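Local coordinates for probable sugar kinase (Clostridium perfringens, PDB 3KZH), which probably phosphorylates a sugar, as a kinase of the pfkB carbohydrate kinase family in the ribokinase clan, and is seen here with bound beta-D-glucopyranose, at residues R4-V16 and A49-S63. Residues are numbered along the deposited sequence; the frame is centred on the assembly and turned at random.
Sequences RKEPYLLVFGASV and AENMARVGVNTNFMS
Leu9 to Phe12 pair in parallel with Thr59 to Met62; Leu9, Val11 and Gly13 supply one side of five backbone hydrogen bonds, from Leu9 N to Asn58 O (3.0 Å) through Gly13 N to Met62 O (3.2 Å). Helix 49-54, nearly antiparallel to strand 9-12 (159°), packs against the face with Leu9 and Val11, and a Schellman motif with Gly56 as C-prime residue ends it before strand 59-62. This beta-alpha-beta-type layering is as in the Rossmann-like core of ribokinase-type enzymes. The extended chain of selenomethionine Met52 carries SE to Val11 CG2 (3.9 Å); SE also faces the fork of Leu9, and CE meets Leu9 CD1 (3.7 Å). On the other face, Met62 sends CB and CG past Phe12 CD1, its SE lies 3.6 Å from Phe12 CD1 in the ring plane, an edge-on Met-aromatic contact, and the bend at chi3 (-69°) brings CE near Leu10 CD1 (4.1 Å). Asn60 packs CB obliquely on the Tyr8 ring and OD1 against Leu10 CD1, while its ND2 is hydrogen-bonded to Asp87 OD2. Ser63 OG donates to Gly13 O (2.7 Å) and accepts from Ser15 OG (2.9 Å), which also faces the Phe61 ring edge. Two hydroxyl bonds thus extend the backbone pairing, between an apolar helix-facing side and a mixed one.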
ATOM      1  N   ARG A   4     -24.777 -15.374  -7.753  1.00 65.71           N
ATOM      2  CA  ARG A   4     -25.854 -16.267  -7.236  1.00 65.80           C
ATOM      3  C   ARG A   4     -26.810 -15.523  -6.305  1.00 65.26           C
ATOM      4  O   ARG A   4     -26.380 -14.711  -5.472  1.00 65.61           O
ATOM      5  CB  ARG A   4     -25.242 -17.465  -6.522  1.00 66.23           C
ATOM      6  N   LYS A   5     -28.102 -15.842  -6.433  1.00 63.65           N
ATOM      7  CA  LYS A   5     -29.181 -15.237  -5.635  1.00 61.11           C
ATOM      8  C   LYS A   5     -29.315 -15.847  -4.226  1.00 58.70           C
ATOM      9  O   LYS A   5     -30.310 -15.616  -3.525  1.00 58.73           O
ATOM     10  CB  LYS A   5     -30.503 -15.342  -6.401  1.00 60.26           C
ATOM     11  N   GLU A   6     -28.270 -16.571  -3.809  1.00 54.76           N
ATOM     12  CA  GLU A   6     -28.186 -17.232  -2.504  1.00 50.84           C
ATOM     13  C   GLU A   6     -28.155 -16.235  -1.334  1.00 44.06           C
ATOM     14  O   GLU A   6     -27.689 -15.105  -1.505  1.00 42.56           O
ATOM     15  CB  GLU A   6     -26.933 -18.134  -2.465  1.00 55.13           C
ATOM     16  CG  GLU A   6     -26.954 -19.334  -3.437  1.00 60.21           C
ATOM     17  CD  GLU A   6     -27.642 -20.600  -2.894  1.00 62.69           C
ATOM     18  OE1 GLU A   6     -27.136 -21.706  -3.192  1.00 64.82           O
ATOM     19  OE2 GLU A   6     -28.686 -20.513  -2.203  1.00 63.02           O
ATOM     20  N   PRO A   7     -28.703 -16.617  -0.151  1.00 38.63           N
ATOM     21  CA  PRO A   7     -28.711 -15.731   1.021  1.00 34.75           C
ATOM     22  C   PRO A   7     -27.319 -15.258   1.463  1.00 30.11           C
ATOM     23  O   PRO A   7     -26.333 -15.990   1.349  1.00 27.53           O
ATOM     24  CB  PRO A   7     -29.398 -16.588   2.097  1.00 35.44           C
ATOM     25  CG  PRO A   7     -29.208 -17.986   1.638  1.00 37.16           C
ATOM     26  CD  PRO A   7     -29.452 -17.848   0.169  1.00 39.57           C
ATOM     27  N   TYR A   8     -27.259 -14.014   1.927  1.00 26.25           N
ATOM     28  CA  TYR A   8     -26.010 -13.404   2.357  1.00 24.26           C
ATOM     29  C   TYR A   8     -26.105 -12.710   3.708  1.00 22.56           C
ATOM     30  O   TYR A   8     -27.200 -12.365   4.170  1.00 21.12           O
ATOM     31  CB  TYR A   8     -25.526 -12.389   1.299  1.00 23.87           C
ATOM     32  CG  TYR A   8     -26.448 -11.193   1.088  1.00 26.18           C
ATOM     33  CD1 TYR A   8     -26.232  -9.980   1.782  1.00 25.96           C
ATOM     34  CD2 TYR A   8     -27.551 -11.269   0.210  1.00 23.87           C
ATOM     35  CE1 TYR A   8     -27.090  -8.876   1.608  1.00 25.15           C
ATOM     36  CE2 TYR A   8     -28.419 -10.167   0.031  1.00 23.32           C
ATOM     37  CZ  TYR A   8     -28.176  -8.985   0.736  1.00 24.16           C
ATOM     38  OH  TYR A   8     -29.032  -7.931   0.594  1.00 25.60           O
ATOM     39  N   LEU A   9     -24.931 -12.415   4.263  1.00 21.97           N
ATOM     40  CA  LEU A   9     -24.802 -11.692   5.524  1.00 22.10           C
ATOM     41  C   LEU A   9     -24.162 -10.364   5.191  1.00 19.89           C
ATOM     42  O   LEU A   9     -23.159 -10.317   4.477  1.00 17.75           O
ATOM     43  CB  LEU A   9     -23.891 -12.432   6.518  1.00 23.44           C
ATOM     44  CG  LEU A   9     -24.184 -12.216   8.016  1.00 24.46           C
ATOM     45  CD1 LEU A   9     -23.678 -13.402   8.756  1.00 21.55           C
ATOM     46  CD2 LEU A   9     -23.669 -10.927   8.629  1.00 26.01           C
ATOM     47  N   LEU A  10     -24.723  -9.302   5.759  1.00 18.94           N
ATOM     48  CA  LEU A  10     -24.199  -7.975   5.550  1.00 18.09           C
ATOM     49  C   LEU A  10     -23.411  -7.490   6.748  1.00 17.60           C
ATOM     50  O   LEU A  10     -23.833  -7.657   7.891  1.00 15.61           O
ATOM     51  CB  LEU A  10     -25.318  -6.988   5.205  1.00 16.23           C
ATOM     52  CG  LEU A  10     -24.974  -5.511   4.934  1.00 19.59           C
ATOM     53  CD1 LEU A  10     -24.037  -5.346   3.739  1.00 14.57           C
ATOM     54  CD2 LEU A  10     -26.255  -4.745   4.709  1.00 17.42           C
ATOM     55  N   VAL A  11     -22.225  -6.957   6.466  1.00 16.15           N
ATOM     56  CA  VAL A  11     -21.358  -6.383   7.482  1.00 18.75           C
ATOM     57  C   VAL A  11     -21.237  -4.932   7.032  1.00 20.75           C
ATOM     58  O   VAL A  11     -20.946  -4.670   5.866  1.00 21.37           O
ATOM     59  CB  VAL A  11     -19.951  -7.082   7.544  1.00 18.95           C
ATOM     60  CG1 VAL A  11     -19.081  -6.459   8.638  1.00 14.85           C
ATOM     61  CG2 VAL A  11     -20.095  -8.582   7.794  1.00 13.45           C
ATOM     62  N   PHE A  12     -21.537  -4.005   7.937  1.00 21.11           N
ATOM     63  CA  PHE A  12     -21.478  -2.570   7.646  1.00 21.02           C
ATOM     64  C   PHE A  12     -20.509  -1.891   8.623  1.00 18.91           C
ATOM     65  O   PHE A  12     -20.756  -1.893   9.820  1.00 20.33           O
ATOM     66  CB  PHE A  12     -22.905  -1.972   7.753  1.00 24.04           C
ATOM     67  CG  PHE A  12     -23.007  -0.503   7.403  1.00 24.08           C
ATOM     68  CD1 PHE A  12     -23.185  -0.100   6.068  1.00 27.32           C
ATOM     69  CD2 PHE A  12     -22.975   0.484   8.413  1.00 24.86           C
ATOM     70  CE1 PHE A  12     -23.333   1.283   5.721  1.00 26.58           C
ATOM     71  CE2 PHE A  12     -23.119   1.864   8.095  1.00 27.27           C
ATOM     72  CZ  PHE A  12     -23.301   2.262   6.737  1.00 24.85           C
ATOM     73  N   GLY A  13     -19.443  -1.284   8.102  1.00 17.97           N
ATOM     74  CA  GLY A  13     -18.464  -0.610   8.944  1.00 18.99           C
ATOM     75  C   GLY A  13     -17.160  -0.200   8.272  1.00 19.86           C
ATOM     76  O   GLY A  13     -16.973  -0.403   7.076  1.00 19.30           O
ATOM     77  N   ALA A  14     -16.229   0.306   9.076  1.00 21.53           N
ATOM     78  CA  ALA A  14     -14.924   0.799   8.616  1.00 23.32           C
ATOM     79  C   ALA A  14     -13.857  -0.200   8.136  1.00 23.28           C
ATOM     80  O   ALA A  14     -13.844  -1.360   8.541  1.00 25.12           O
ATOM     81  CB  ALA A  14     -14.333   1.703   9.687  1.00 20.76           C
ATOM     82  N   SER A  15     -12.999   0.282   7.235  1.00 25.80           N
ATOM     83  CA  SER A  15     -11.861  -0.452   6.668  1.00 27.16           C
ATOM     84  C   SER A  15     -10.671   0.477   6.847  1.00 28.09           C
ATOM     85  O   SER A  15     -10.678   1.602   6.344  1.00 28.40           O
ATOM     86  CB  SER A  15     -12.010  -0.715   5.167  1.00 26.11           C
ATOM     87  OG  SER A  15     -12.964  -1.701   4.885  1.00 28.72           O
ATOM     88  N   VAL A  16      -9.652   0.007   7.560  1.00 28.01           N
ATOM     89  CA  VAL A  16      -8.453   0.798   7.801  1.00 28.36           C
ATOM     90  C   VAL A  16      -7.213   0.068   7.297  1.00 29.20           C
ATOM     91  O   VAL A  16      -7.099  -1.145   7.462  1.00 30.94           O
ATOM     92  CB  VAL A  16      -8.241   1.085   9.328  1.00 28.58           C
ATOM     93  CG1 VAL A  16      -7.080   2.080   9.542  1.00 27.21           C
ATOM     94  CG2 VAL A  16      -9.519   1.600   9.993  1.00 26.33           C
ATOM     95  N   ALA A  49     -15.739  -9.483   8.396  1.00 14.33           N
ATOM     96  CA  ALA A  49     -16.050  -9.843   7.014  1.00 15.44           C
ATOM     97  C   ALA A  49     -15.027 -10.802   6.399  1.00 16.22           C
ATOM     98  O   ALA A  49     -15.419 -11.738   5.695  1.00 13.80           O
ATOM     99  CB  ALA A  49     -16.168  -8.604   6.173  1.00 12.69           C
ATOM    100  N   GLU A  50     -13.739 -10.600   6.713  1.00 17.92           N
ATOM    101  CA  GLU A  50     -12.665 -11.480   6.214  1.00 19.85           C
ATOM    102  C   GLU A  50     -12.804 -12.882   6.809  1.00 18.97           C
ATOM    103  O   GLU A  50     -12.860 -13.859   6.054  1.00 18.35           O
ATOM    104  CB  GLU A  50     -11.239 -10.932   6.480  1.00 18.93           C
ATOM    105  CG  GLU A  50     -10.186 -11.667   5.618  1.00 21.76           C
ATOM    106  CD  GLU A  50      -8.713 -11.406   5.936  1.00 22.73           C
ATOM    107  OE1 GLU A  50      -8.331 -10.290   6.336  1.00 20.88           O
ATOM    108  OE2 GLU A  50      -7.907 -12.340   5.737  1.00 24.13           O
ATOM    109  N   ASN A  51     -12.940 -12.954   8.138  1.00 16.35           N
ATOM    110  CA  ASN A  51     -13.097 -14.220   8.879  1.00 17.23           C
ATOM    111  C   ASN A  51     -14.317 -15.035   8.400  1.00 15.66           C
ATOM    112  O   ASN A  51     -14.265 -16.263   8.336  1.00 13.40           O
ATOM    113  CB  ASN A  51     -13.248 -13.961  10.388  1.00 17.72           C
ATOM    114  CG  ASN A  51     -11.978 -13.472  11.050  1.00 18.14           C
ATOM    115  OD1 ASN A  51     -11.881 -12.309  11.467  1.00 10.96           O
ATOM    116  ND2 ASN A  51     -11.024 -14.373  11.217  1.00 19.77           N
HETATM  117  N   MSE A  52     -15.379 -14.313   8.014  1.00 14.87           N
HETATM  118  CA  MSE A  52     -16.644 -14.869   7.508  1.00 15.79           C
HETATM  119  C   MSE A  52     -16.482 -15.491   6.115  1.00 13.89           C
HETATM  120  O   MSE A  52     -16.905 -16.622   5.873  1.00  8.73           O
HETATM  121  CB  MSE A  52     -17.726 -13.777   7.445  1.00 18.49           C
HETATM  122  CG  MSE A  52     -18.598 -13.670   8.673  1.00 22.85           C
HETATM  123 SE   MSE A  52     -20.063 -12.434   8.505  1.00 24.26          SE
HETATM  124  CE  MSE A  52     -20.543 -12.321  10.411  1.00 21.49           C
ATOM    125  N   ALA A  53     -15.863 -14.737   5.212  1.00 11.08           N
ATOM    126  CA  ALA A  53     -15.604 -15.164   3.837  1.00 14.86           C
ATOM    127  C   ALA A  53     -14.621 -16.340   3.833  1.00 15.09           C
ATOM    128  O   ALA A  53     -14.747 -17.263   3.016  1.00 14.22           O
ATOM    129  CB  ALA A  53     -15.050 -14.001   3.037  1.00  9.50           C
ATOM    130  N   ARG A  54     -13.699 -16.330   4.803  1.00 14.54           N
ATOM    131  CA  ARG A  54     -12.697 -17.387   4.964  1.00 17.30           C
ATOM    132  C   ARG A  54     -13.299 -18.744   5.322  1.00 18.51           C
ATOM    133  O   ARG A  54     -12.768 -19.769   4.928  1.00 17.18           O
ATOM    134  CB  ARG A  54     -11.645 -16.993   6.013  1.00 17.10           C
ATOM    135  CG  ARG A  54     -10.482 -16.198   5.426  1.00 16.27           C
ATOM    136  CD  ARG A  54      -9.497 -15.730   6.486  1.00 13.59           C
ATOM    137  NE  ARG A  54      -8.293 -15.152   5.889  1.00 13.09           N
ATOM    138  CZ  ARG A  54      -7.199 -15.845   5.564  1.00 15.78           C
ATOM    139  NH1 ARG A  54      -7.138 -17.149   5.782  1.00 16.40           N
ATOM    140  NH2 ARG A  54      -6.179 -15.241   4.984  1.00 16.62           N
ATOM    141  N   VAL A  55     -14.420 -18.738   6.046  1.00 17.73           N
ATOM    142  CA  VAL A  55     -15.085 -19.975   6.438  1.00 19.20           C
ATOM    143  C   VAL A  55     -16.254 -20.345   5.523  1.00 20.54           C
ATOM    144  O   VAL A  55     -17.016 -21.270   5.812  1.00 20.79           O
ATOM    145  CB  VAL A  55     -15.485 -19.989   7.935  1.00 20.33           C
ATOM    146  CG1 VAL A  55     -14.245 -19.903   8.810  1.00 18.19           C
ATOM    147  CG2 VAL A  55     -16.455 -18.868   8.257  1.00 19.92           C
ATOM    148  N   GLY A  56     -16.384 -19.599   4.425  1.00 20.47           N
ATOM    149  CA  GLY A  56     -17.411 -19.864   3.434  1.00 20.81           C
ATOM    150  C   GLY A  56     -18.732 -19.128   3.464  1.00 20.17           C
ATOM    151  O   GLY A  56     -19.615 -19.472   2.686  1.00 20.93           O
ATOM    152  N   VAL A  57     -18.886 -18.128   4.330  1.00 20.14           N
ATOM    153  CA  VAL A  57     -20.138 -17.364   4.388  1.00 20.06           C
ATOM    154  C   VAL A  57     -20.161 -16.403   3.206  1.00 18.79           C
ATOM    155  O   VAL A  57     -19.144 -15.800   2.875  1.00 18.37           O
ATOM    156  CB  VAL A  57     -20.284 -16.515   5.704  1.00 18.24           C
ATOM    157  CG1 VAL A  57     -21.669 -15.882   5.813  1.00 19.97           C
ATOM    158  CG2 VAL A  57     -19.990 -17.349   6.922  1.00 18.87           C
ATOM    159  N   ASN A  58     -21.319 -16.321   2.552  1.00 18.74           N
ATOM    160  CA  ASN A  58     -21.558 -15.419   1.422  1.00 19.37           C
ATOM    161  C   ASN A  58     -21.715 -14.096   2.161  1.00 19.18           C
ATOM    162  O   ASN A  58     -22.691 -13.877   2.888  1.00 18.01           O
ATOM    163  CB  ASN A  58     -22.834 -15.840   0.681  1.00 16.24           C
ATOM    164  CG  ASN A  58     -23.114 -15.003  -0.557  1.00 17.51           C
ATOM    165  OD1 ASN A  58     -22.207 -14.440  -1.175  1.00 18.64           O
ATOM    166  ND2 ASN A  58     -24.389 -14.927  -0.931  1.00 17.03           N
ATOM    167  N   THR A  59     -20.657 -13.299   2.067  1.00 17.62           N
ATOM    168  CA  THR A  59     -20.543 -12.043   2.776  1.00 18.03           C
ATOM    169  C   THR A  59     -20.611 -10.807   1.911  1.00 16.66           C
ATOM    170  O   THR A  59     -19.949 -10.708   0.889  1.00 15.03           O
ATOM    171  CB  THR A  59     -19.187 -12.020   3.569  1.00 19.27           C
ATOM    172  OG1 THR A  59     -19.028 -13.260   4.278  1.00 15.31           O
ATOM    173  CG2 THR A  59     -19.119 -10.845   4.568  1.00 17.72           C
ATOM    174  N   ASN A  60     -21.418  -9.857   2.360  1.00 18.11           N
ATOM    175  CA  ASN A  60     -21.535  -8.570   1.701  1.00 18.73           C
ATOM    176  C   ASN A  60     -20.942  -7.588   2.711  1.00 15.79           C
ATOM    177  O   ASN A  60     -21.432  -7.438   3.829  1.00 11.57           O
ATOM    178  CB  ASN A  60     -22.994  -8.225   1.363  1.00 19.48           C
ATOM    179  CG  ASN A  60     -23.122  -6.968   0.509  1.00 22.93           C
ATOM    180  OD1 ASN A  60     -22.522  -5.938   0.817  1.00 21.57           O
ATOM    181  ND2 ASN A  60     -23.918  -7.041  -0.552  1.00 23.16           N
ATOM    182  N   PHE A  61     -19.828  -6.986   2.324  1.00 15.35           N
ATOM    183  CA  PHE A  61     -19.155  -6.007   3.164  1.00 16.30           C
ATOM    184  C   PHE A  61     -19.301  -4.603   2.586  1.00 15.23           C
ATOM    185  O   PHE A  61     -18.635  -4.249   1.619  1.00 14.61           O
ATOM    186  CB  PHE A  61     -17.667  -6.365   3.382  1.00 12.72           C
ATOM    187  CG  PHE A  61     -16.924  -5.394   4.290  1.00 13.83           C
ATOM    188  CD1 PHE A  61     -17.551  -4.828   5.425  1.00 11.07           C
ATOM    189  CD2 PHE A  61     -15.606  -5.022   4.000  1.00 10.68           C
ATOM    190  CE1 PHE A  61     -16.887  -3.904   6.248  1.00 14.86           C
ATOM    191  CE2 PHE A  61     -14.928  -4.099   4.813  1.00 11.70           C
ATOM    192  CZ  PHE A  61     -15.563  -3.536   5.940  1.00 12.27           C
HETATM  193  N   MSE A  62     -20.118  -3.796   3.256  1.00 17.86           N
HETATM  194  CA  MSE A  62     -20.367  -2.420   2.851  1.00 22.60           C
HETATM  195  C   MSE A  62     -19.500  -1.511   3.715  1.00 21.14           C
HETATM  196  O   MSE A  62     -19.708  -1.392   4.918  1.00 21.10           O
HETATM  197  CB  MSE A  62     -21.851  -2.086   3.005  1.00 24.71           C
HETATM  198  CG  MSE A  62     -22.314  -0.798   2.315  1.00 31.06           C
HETATM  199 SE   MSE A  62     -24.188  -0.479   2.632  1.00 44.00          SE
HETATM  200  CE  MSE A  62     -24.838  -1.933   1.589  1.00 26.39           C
ATOM    201  N   SER A  63     -18.530  -0.866   3.078  1.00 19.39           N
ATOM    202  CA  SER A  63     -17.611  -0.007   3.791  1.00 22.38           C
ATOM    203  C   SER A  63     -17.501   1.364   3.161  1.00 25.87           C
ATOM    204  O   SER A  63     -18.366   1.777   2.379  1.00 25.67           O
ATOM    205  CB  SER A  63     -16.240  -0.685   3.849  1.00 20.70           C
ATOM    206  OG  SER A  63     -15.415  -0.131   4.867  1.00 15.24           O
TER
HETATM  207  O   HOH W   1     -25.774 -12.808  -2.987  1.00 31.57           O